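Local coordinates for PDZ domain protein (Parabacteroides distasonis, PDB 4L8N), which is of unknown function but combines PDZ domains at both ends with a DUF4136 domain and probably binds magnesium, at residues A[145-150]-A[183-188]; A[198-203]-A[237-242]; A[334-339]-A[431-436]. One frame throughout, in Å; residues are numbered along the deposited sequence.

Interaction 1: A[145-150]-A[183-188]; sequences FKTFAF and KPDLLI
F148, A149 and F150 pair in parallel with L186, L187 and I188, the two short strands crossing at 34° and the CA atoms of F148 and L186 lying 4.6 Å apart. The backbone ladder runs from L186 N to T147 O (2.9 Å), from A149 N to L186 O (3.2 Å) and from I188 N to A149 O (2.9 Å). Ahead of it, side chains take over. D185 OD2 receives K146 N at 2.8 Å, near the carboxylate plane, and T147 N at 3.2 Å from well above it. T147 accepts in turn: with chi1 at 71°, OG1 sits between its own backbone N and carbonyl carbon and accepts D185 N at 2.9 Å, while a water links OG1 to K183 O. Apolar groups sort by face. F148 CB meets I188 CD1 at 3.5 Å and the F150 ring lies alongside I188 CG2, whereas A149 CB rests on P184 CG on the other face. L172 of helix 158-175 packs on F148 and I188, E169 also on F148, and N165 on F150. This helix links strand 147-150 to its parallel neighbour 178-179, a beta-alpha-beta crossover; strand 240-250 flanks 186-196.

Interaction 2: A[198-203]-A[237-242]; sequences PNYLGA and EAEYLL
The Y200 ring is sandwiched between a backbone amide and the aliphatic stem of E239. On one face G202 N stands 3.7 Å above the ring plane, over its centre, where the loop curls back on itself. On the opposite face comes E239 CG, offset toward the rim by the hydroxyl, in a CH-pi contact 3.7 Å from the ring centroid and 22° off the normal. Beyond CG the glutamate runs extended beside the tyrosine in the same direction, and its carboxylate is only 8° from parallel to the ring. The two polar ends therefore travel together, with Y200 OH 3.5 Å from E239 OE2. Two carbonyls approach the ring obliquely: A238 O, which is also 3.4 Å from Y200 CB, and E237 O, 3.7 Å from Y200 CE1. Y200 CG is anti to the backbone N (chi1 -173°), which sets the root of the ring, CG, 3.6 Å from E239 CA. P198 CD and L241 CD1 add a loose apolar touch at 4.3 Å. N197 ties the backbone here, its ND2 bonding A238 O, and E239 with Y240 forms a classic beta bulge opposite L268. L229 of the second subunit packs on E237 and A238. An alanine in place of Y200 would probably leave E239 CG without its aromatic surface and its carboxylate freer to turn. That matters because E239 belongs to the magnesium site with D270: its side chain comes within about 3 Å of a bound magnesium ion. The tyrosine is thus probably a second-shell group, packing on the stem of the metal-binding carboxylate, and the cation would be expected to ease repulsion between the two acidic residues.

Interaction 3: A[334-339]-A[431-436]; sequences AGIRPR and FNIKRG
G335, at the Schellman turn that closes helix 330-333 of the C-terminal PDZ domain, offers its carbonyl to R435 at the end of strand 429-435. A positive phi takes the chain out of the helix here, and a side chain at G335 would press on the carbonyl O of the preceding A334. R435 NH2 donates to G335 O at 2.8 Å in a nearly straight bond of 165°. The oxygen lies at the edge of the guanidinium, and the donor in turn lies in the carbonyl plane, so the N-H points at the oxygen close to the planes of both groups. The bend at chi3 (71°) sets NE, which forms a salt bridge with D340; the other carboxylate oxygen of this acid accepts R337 N, so D340 holds strand end and loop at once. R337 N and R435 NH2, both donors, are merely neighbours at 3.3 Å. Deeper in, I336 CD1 meets I433 CG2 at 3.8 Å, and I336 also packs on V442 of strand 438-456, joining the loop to the domain's apolar interior. R337 runs alongside R435 at first, CB approaching NH2, but its own guanidinium turns off to Y332, which it meets through a cation-pi contact and a bond from NH1 to the backbone O. R337 NH1 also donates to I336 O at 2.9 Å.

Interactions 1 and 2 both lie in the DUF4136 region, where strands 186-196 and 240-250 are neighbours; their centres are 38 Å apart. Interaction 1, partly buried, is a parallel strand pairing whose backbone bonds are extended by side-chain-to-backbone bonds at its start. Interaction 2 is a surface contact in which a loop following strand 186-196 meets the residues leading into 240-250 through ring-face packing, at the magnesium site, which includes E239, and next to the second subunit. Interaction 3 belongs to the C-terminal PDZ domain on the other side of the chain's centre, 59 and 66 Å away between centres. It combines a buried isoleucine pair with an arginine-to-carbonyl bond. All three reach one extended mixed sheet.

Interaction 1: A[145-150]-A[183-188]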
loop_
_atom_site.group_PDB
_atom_site.type_symbol
_atom_site.label_atom_id
_atom_site.label_comp_id
_atom_site.label_asym_id
_atom_site.label_seq_id
_atom_site.Cartn_x
_atom_site.Cartn_y
_atom_site.Cartn_z
ATOM N N PHE A 145 -18.525 16.265 16.158
ATOM C CA PHE A 145 -17.310 16.355 16.957
ATOM C C PHE A 145 -16.676 17.722 16.746
ATOM O O PHE A 145 -16.214 18.030 15.653
ATOM C CB PHE A 145 -16.375 15.192 16.565
ATOM C CG PHE A 145 -17.091 13.855 16.578
ATOM C CD1 PHE A 145 -17.271 13.155 17.768
ATOM C CD2 PHE A 145 -17.635 13.326 15.413
ATOM C CE1 PHE A 145 -17.960 11.937 17.786
ATOM C CE2 PHE A 145 -18.354 12.120 15.438
ATOM C CZ PHE A 145 -18.506 11.433 16.625
ATOM N N LYS A 146 -16.687 18.558 17.783
ATOM C CA LYS A 146 -16.227 19.938 17.669
ATOM C C LYS A 146 -14.888 20.237 18.386
ATOM O O LYS A 146 -14.250 21.250 18.075
ATOM C CB LYS A 146 -17.328 20.882 18.201
ATOM C CG LYS A 146 -18.701 20.773 17.485
ATOM C CD LYS A 146 -18.729 21.405 16.062
ATOM C CE LYS A 146 -20.135 21.594 15.523
ATOM N NZ LYS A 146 -20.149 22.214 14.164
ATOM N N THR A 147 -14.470 19.385 19.332
ATOM C CA THR A 147 -13.272 19.624 20.139
ATOM C C THR A 147 -12.310 18.437 20.130
ATOM O O THR A 147 -12.715 17.269 19.981
ATOM C CB THR A 147 -13.626 20.015 21.619
ATOM O OG1 THR A 147 -14.138 18.893 22.341
ATOM C CG2 THR A 147 -14.601 21.182 21.716
ATOM N N PHE A 148 -11.020 18.751 20.335
ATOM C CA PHE A 148 -9.988 17.740 20.340
ATOM C C PHE A 148 -8.918 18.019 21.383
ATOM O O PHE A 148 -8.835 19.099 21.954
ATOM C CB PHE A 148 -9.355 17.629 18.940
ATOM C CG PHE A 148 -8.539 18.826 18.508
ATOM C CD1 PHE A 148 -9.160 19.986 18.045
ATOM C CD2 PHE A 148 -7.150 18.781 18.520
ATOM C CE1 PHE A 148 -8.413 21.097 17.678
ATOM C CE2 PHE A 148 -6.403 19.887 18.141
ATOM C CZ PHE A 148 -7.037 21.032 17.707
ATOM N N ALA A 149 -8.105 17.003 21.629
ATOM C CA ALA A 149 -6.940 17.017 22.496
ATOM C C ALA A 149 -6.006 15.931 21.998
ATOM O O ALA A 149 -6.446 15.026 21.286
ATOM C CB ALA A 149 -7.331 16.798 23.949
ATOM N N PHE A 150 -4.723 16.047 22.310
ATOM C CA PHE A 150 -3.761 15.047 21.876
ATOM C C PHE A 150 -3.596 13.994 22.930
ATOM O O PHE A 150 -3.755 14.284 24.114
ATOM C CB PHE A 150 -2.419 15.700 21.534
ATOM C CG PHE A 150 -2.578 16.608 20.341
ATOM C CD1 PHE A 150 -2.564 16.091 19.047
ATOM C CD2 PHE A 150 -2.832 17.963 20.508
ATOM C CE1 PHE A 150 -2.757 16.923 17.943
ATOM C CE2 PHE A 150 -3.058 18.789 19.404
ATOM C CZ PHE A 150 -3.003 18.267 18.126
ATOM N N LYS A 183 -12.426 17.859 28.446
ATOM C CA LYS A 183 -13.403 16.886 27.954
ATOM C C LYS A 183 -13.486 16.927 26.412
ATOM O O LYS A 183 -14.502 17.368 25.856
ATOM C CB LYS A 183 -14.777 17.153 28.617
ATOM C CG LYS A 183 -15.458 15.907 29.126
ATOM C CD LYS A 183 -16.789 16.238 29.789
ATOM C CE LYS A 183 -17.611 15.008 30.107
ATOM N NZ LYS A 183 -16.895 14.051 30.997
ATOM N N PRO A 184 -12.418 16.490 25.697
ATOM C CA PRO A 184 -12.464 16.541 24.223
ATOM C C PRO A 184 -13.456 15.548 23.599
ATOM O O PRO A 184 -13.665 14.442 24.124
ATOM C CB PRO A 184 -11.039 16.182 23.813
ATOM C CG PRO A 184 -10.505 15.394 24.945
ATOM C CD PRO A 184 -11.135 15.931 26.178
ATOM N N ASP A 185 -14.069 15.967 22.464
ATOM C CA ASP A 185 -14.973 15.134 21.666
ATOM C C ASP A 185 -14.152 14.069 20.958
ATOM O O ASP A 185 -14.614 12.949 20.763
ATOM C CB ASP A 185 -15.738 15.985 20.631
ATOM C CG ASP A 185 -16.809 16.921 21.170
ATOM O OD1 ASP A 185 -17.404 16.608 22.246
ATOM O OD2 ASP A 185 -17.125 17.908 20.481
ATOM N N LEU A 186 -12.905 14.438 20.604
ATOM C CA LEU A 186 -11.924 13.613 19.894
ATOM C C LEU A 186 -10.566 13.588 20.538
ATOM O O LEU A 186 -10.071 14.614 20.991
ATOM C CB LEU A 186 -11.708 14.163 18.460
ATOM C CG LEU A 186 -12.928 14.390 17.610
ATOM C CD1 LEU A 186 -12.600 15.284 16.441
ATOM C CD2 LEU A 186 -13.520 13.071 17.178
ATOM N N LEU A 187 -9.905 12.449 20.435
ATOM C CA LEU A 187 -8.522 12.298 20.838
ATOM C C LEU A 187 -7.665 12.075 19.575
ATOM O O LEU A 187 -8.019 11.226 18.744
ATOM C CB LEU A 187 -8.399 11.135 21.817
ATOM C CG LEU A 187 -7.049 10.989 22.530
ATOM C CD1 LEU A 187 -6.924 12.003 23.680
ATOM C CD2 LEU A 187 -6.879 9.550 23.053
ATOM N N ILE A 188 -6.576 12.856 19.403
ATOM C CA ILE A 188 -5.689 12.661 18.249
ATOM C C ILE A 188 -4.486 11.820 18.697
ATOM O O ILE A 188 -3.889 12.085 19.741
ATOM C CB ILE A 188 -5.292 13.981 17.502
ATOM C CG1 ILE A 188 -6.451 14.481 16.603
ATOM C CG2 ILE A 188 -4.087 13.759 16.587
ATOM C CD1 ILE A 188 -7.479 15.193 17.243
HETATM O O HOH W 1 -15.696 19.746 24.576
#

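Interaction 2: A[198-203]-A[237-242]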
loop_
_atom_site.group_PDB
_atom_site.type_symbol
_atom_site.label_atom_id
_atom_site.label_comp_id
_atom_site.label_asym_id
_atom_site.label_seq_id
_atom_site.Cartn_x
_atom_site.Cartn_y
_atom_site.Cartn_z
ATOM N N PRO A 198 14.643 -4.360 5.229
ATOM C CA PRO A 198 15.395 -5.633 5.201
ATOM C C PRO A 198 15.564 -6.162 3.768
ATOM O O PRO A 198 16.631 -6.683 3.433
ATOM C CB PRO A 198 14.541 -6.569 6.062
ATOM C CG PRO A 198 13.660 -5.664 6.869
ATOM C CD PRO A 198 13.370 -4.520 5.958
ATOM N N ASN A 199 14.545 -5.933 2.900
ATOM C CA ASN A 199 14.528 -6.335 1.485
ATOM C C ASN A 199 15.497 -5.495 0.584
ATOM O O ASN A 199 15.476 -5.684 -0.636
ATOM C CB ASN A 199 13.098 -6.276 0.926
ATOM N N TYR A 200 16.353 -4.601 1.167
ATOM C CA TYR A 200 17.347 -3.825 0.406
ATOM C C TYR A 200 18.617 -4.671 0.217
ATOM O O TYR A 200 19.210 -5.120 1.208
ATOM C CB TYR A 200 17.678 -2.489 1.083
ATOM C CG TYR A 200 18.570 -1.596 0.244
ATOM C CD1 TYR A 200 18.160 -1.147 -1.009
ATOM C CD2 TYR A 200 19.802 -1.160 0.722
ATOM C CE1 TYR A 200 18.969 -0.317 -1.783
ATOM C CE2 TYR A 200 20.620 -0.324 -0.043
ATOM C CZ TYR A 200 20.200 0.092 -1.298
ATOM O OH TYR A 200 20.968 0.944 -2.058
ATOM N N LEU A 201 19.019 -4.896 -1.049
ATOM C CA LEU A 201 20.168 -5.752 -1.354
ATOM C C LEU A 201 21.440 -4.983 -1.749
ATOM O O LEU A 201 22.416 -5.599 -2.196
ATOM C CB LEU A 201 19.799 -6.756 -2.471
ATOM C CG LEU A 201 19.145 -8.100 -2.076
ATOM C CD1 LEU A 201 19.778 -8.714 -0.827
ATOM C CD2 LEU A 201 17.635 -7.978 -1.940
ATOM N N GLY A 202 21.444 -3.673 -1.536
ATOM C CA GLY A 202 22.576 -2.824 -1.895
ATOM C C GLY A 202 22.683 -2.686 -3.401
ATOM O O GLY A 202 23.791 -2.612 -3.945
ATOM N N ALA A 203 21.501 -2.685 -4.075
ATOM C CA ALA A 203 21.328 -2.599 -5.529
ATOM C C ALA A 203 20.239 -1.576 -5.922
ATOM O O ALA A 203 19.219 -1.463 -5.236
ATOM C CB ALA A 203 20.982 -3.975 -6.093
ATOM N N GLU A 237 14.393 -1.713 -4.082
ATOM C CA GLU A 237 15.096 -0.478 -4.466
ATOM C C GLU A 237 15.238 0.527 -3.295
ATOM O O GLU A 237 16.131 1.385 -3.334
ATOM C CB GLU A 237 14.375 0.215 -5.645
ATOM C CG GLU A 237 14.174 -0.657 -6.879
ATOM C CD GLU A 237 15.437 -1.074 -7.611
ATOM O OE1 GLU A 237 16.211 -0.184 -8.029
ATOM O OE2 GLU A 237 15.643 -2.298 -7.783
ATOM N N ALA A 238 14.357 0.419 -2.270
ATOM C CA ALA A 238 14.327 1.300 -1.100
ATOM C C ALA A 238 15.248 0.820 0.028
ATOM O O ALA A 238 15.090 -0.300 0.503
ATOM C CB ALA A 238 12.903 1.412 -0.577
ATOM N N GLU A 239 16.173 1.690 0.488
ATOM C CA GLU A 239 17.069 1.372 1.614
ATOM C C GLU A 239 16.319 1.495 2.910
ATOM O O GLU A 239 16.509 0.681 3.802
ATOM C CB GLU A 239 18.319 2.292 1.688
ATOM C CG GLU A 239 18.871 2.834 0.375
ATOM C CD GLU A 239 20.211 3.551 0.448
ATOM O OE1 GLU A 239 20.848 3.545 1.528
ATOM O OE2 GLU A 239 20.619 4.131 -0.586
ATOM N N TYR A 240 15.493 2.560 3.017
ATOM C CA TYR A 240 14.727 2.948 4.202
ATOM C C TYR A 240 13.200 2.894 4.005
ATOM O O TYR A 240 12.677 3.055 2.895
ATOM C CB TYR A 240 15.108 4.381 4.613
ATOM C CG TYR A 240 16.557 4.563 4.998
ATOM C CD1 TYR A 240 16.988 4.321 6.300
ATOM C CD2 TYR A 240 17.498 5.004 4.068
ATOM C CE1 TYR A 240 18.326 4.500 6.665
ATOM C CE2 TYR A 240 18.830 5.209 4.426
ATOM C CZ TYR A 240 19.239 4.962 5.728
ATOM O OH TYR A 240 20.547 5.180 6.087
ATOM N N LEU A 241 12.495 2.717 5.124
ATOM C CA LEU A 241 11.031 2.696 5.174
ATOM C C LEU A 241 10.543 3.760 6.138
ATOM O O LEU A 241 11.102 3.923 7.238
ATOM C CB LEU A 241 10.475 1.307 5.573
ATOM C CG LEU A 241 10.938 0.119 4.734
ATOM C CD1 LEU A 241 10.655 -1.197 5.443
ATOM C CD2 LEU A 241 10.381 0.160 3.314
ATOM N N LEU A 242 9.522 4.501 5.702
ATOM C CA LEU A 242 8.922 5.558 6.502
ATOM C C LEU A 242 7.423 5.328 6.643
ATOM O O LEU A 242 6.697 5.143 5.648
ATOM C CB LEU A 242 9.198 6.968 5.917
ATOM C CG LEU A 242 8.908 8.175 6.844
ATOM C CD1 LEU A 242 9.923 9.303 6.621
ATOM C CD2 LEU A 242 7.475 8.721 6.650
#

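Interaction 3: A[334-339]-A[431-436]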
loop_
_atom_site.group_PDB
_atom_site.type_symbol
_atom_site.label_atom_id
_atom_site.label_comp_id
_atom_site.label_asym_id
_atom_site.label_seq_id
_atom_site.Cartn_x
_atom_site.Cartn_y
_atom_site.Cartn_z
ATOM N N ALA A 334 -7.578 54.932 -13.192
ATOM C CA ALA A 334 -6.812 55.650 -14.221
ATOM C C ALA A 334 -7.736 56.339 -15.225
ATOM O O ALA A 334 -7.283 57.205 -15.968
ATOM C CB ALA A 334 -5.880 54.692 -14.948
ATOM N N GLY A 335 -9.008 55.947 -15.248
ATOM C CA GLY A 335 -10.007 56.541 -16.128
ATOM C C GLY A 335 -10.298 55.827 -17.433
ATOM O O GLY A 335 -10.927 56.404 -18.324
ATOM N N ILE A 336 -9.840 54.575 -17.578
ATOM C CA ILE A 336 -10.120 53.776 -18.779
ATOM C C ILE A 336 -11.590 53.381 -18.703
ATOM O O ILE A 336 -12.075 53.080 -17.609
ATOM C CB ILE A 336 -9.162 52.546 -18.885
ATOM C CG1 ILE A 336 -7.670 52.987 -18.892
ATOM C CG2 ILE A 336 -9.509 51.614 -20.069
ATOM C CD1 ILE A 336 -7.229 53.841 -20.080
ATOM N N ARG A 337 -12.308 53.421 -19.826
ATOM C CA ARG A 337 -13.718 53.054 -19.793
ATOM C C ARG A 337 -14.066 52.077 -20.943
ATOM O O ARG A 337 -13.355 52.083 -21.950
ATOM C CB ARG A 337 -14.619 54.330 -19.834
ATOM C CG ARG A 337 -14.544 55.231 -18.577
ATOM C CD ARG A 337 -15.033 54.589 -17.261
ATOM N NE ARG A 337 -14.949 55.532 -16.137
ATOM C CZ ARG A 337 -13.928 55.621 -15.285
ATOM N NH1 ARG A 337 -12.898 54.786 -15.378
ATOM N NH2 ARG A 337 -13.936 56.538 -14.323
ATOM N N PRO A 338 -15.159 51.253 -20.832
ATOM C CA PRO A 338 -15.524 50.349 -21.946
ATOM C C PRO A 338 -15.688 51.072 -23.280
ATOM O O PRO A 338 -15.978 52.272 -23.299
ATOM C CB PRO A 338 -16.860 49.758 -21.500
ATOM C CG PRO A 338 -16.816 49.817 -20.018
ATOM C CD PRO A 338 -16.095 51.089 -19.696
ATOM N N ARG A 339 -15.470 50.339 -24.391
ATOM C CA ARG A 339 -15.541 50.806 -25.789
ATOM C C ARG A 339 -14.302 51.668 -26.178
ATOM O O ARG A 339 -14.203 52.095 -27.332
ATOM C CB ARG A 339 -16.875 51.538 -26.108
ATOM N N PHE A 431 -0.501 53.188 -21.202
ATOM C CA PHE A 431 -1.627 52.825 -22.054
ATOM C C PHE A 431 -2.047 54.047 -22.884
ATOM O O PHE A 431 -2.404 55.091 -22.326
ATOM C CB PHE A 431 -2.797 52.260 -21.233
ATOM C CG PHE A 431 -2.676 50.814 -20.795
ATOM C CD1 PHE A 431 -1.961 50.473 -19.646
ATOM C CD2 PHE A 431 -3.325 49.800 -21.494
ATOM C CE1 PHE A 431 -1.895 49.143 -19.213
ATOM C CE2 PHE A 431 -3.260 48.475 -21.054
ATOM C CZ PHE A 431 -2.548 48.158 -19.919
ATOM N N ASN A 432 -1.914 53.922 -24.219
ATOM C CA ASN A 432 -2.271 54.936 -25.213
ATOM C C ASN A 432 -3.618 54.574 -25.784
ATOM O O ASN A 432 -3.724 53.599 -26.532
ATOM C CB ASN A 432 -1.217 55.023 -26.322
ATOM C CG ASN A 432 0.058 55.660 -25.882
ATOM O OD1 ASN A 432 0.997 54.991 -25.437
ATOM N ND2 ASN A 432 0.108 56.975 -25.985
ATOM N N ILE A 433 -4.660 55.306 -25.379
ATOM C CA ILE A 433 -6.013 55.008 -25.835
ATOM C C ILE A 433 -6.551 56.131 -26.758
ATOM O O ILE A 433 -5.942 57.203 -26.877
ATOM C CB ILE A 433 -6.982 54.694 -24.644
ATOM C CG1 ILE A 433 -7.238 55.924 -23.743
ATOM C CG2 ILE A 433 -6.501 53.483 -23.825
ATOM C CD1 ILE A 433 -8.659 56.192 -23.462
ATOM N N LYS A 434 -7.677 55.845 -27.433
ATOM C CA LYS A 434 -8.372 56.764 -28.323
ATOM C C LYS A 434 -9.877 56.530 -28.218
ATOM O O LYS A 434 -10.361 55.470 -28.626
ATOM C CB LYS A 434 -7.884 56.603 -29.775
ATOM N N ARG A 435 -10.609 57.487 -27.609
ATOM C CA ARG A 435 -12.073 57.410 -27.510
ATOM C C ARG A 435 -12.667 58.449 -28.475
ATOM O O ARG A 435 -12.645 59.653 -28.205
ATOM C CB ARG A 435 -12.621 57.537 -26.066
ATOM C CG ARG A 435 -12.009 58.603 -25.161
ATOM C CD ARG A 435 -12.725 58.671 -23.814
ATOM N NE ARG A 435 -12.443 57.509 -22.968
ATOM C CZ ARG A 435 -12.173 57.560 -21.666
ATOM N NH1 ARG A 435 -12.156 58.726 -21.029
ATOM N NH2 ARG A 435 -11.920 56.447 -20.988
ATOM N N GLY A 436 -13.116 57.959 -29.630
ATOM C CA GLY A 436 -13.634 58.786 -30.711
ATOM C C GLY A 436 -12.471 59.297 -31.533
ATOM O O GLY A 436 -11.883 58.538 -32.308
#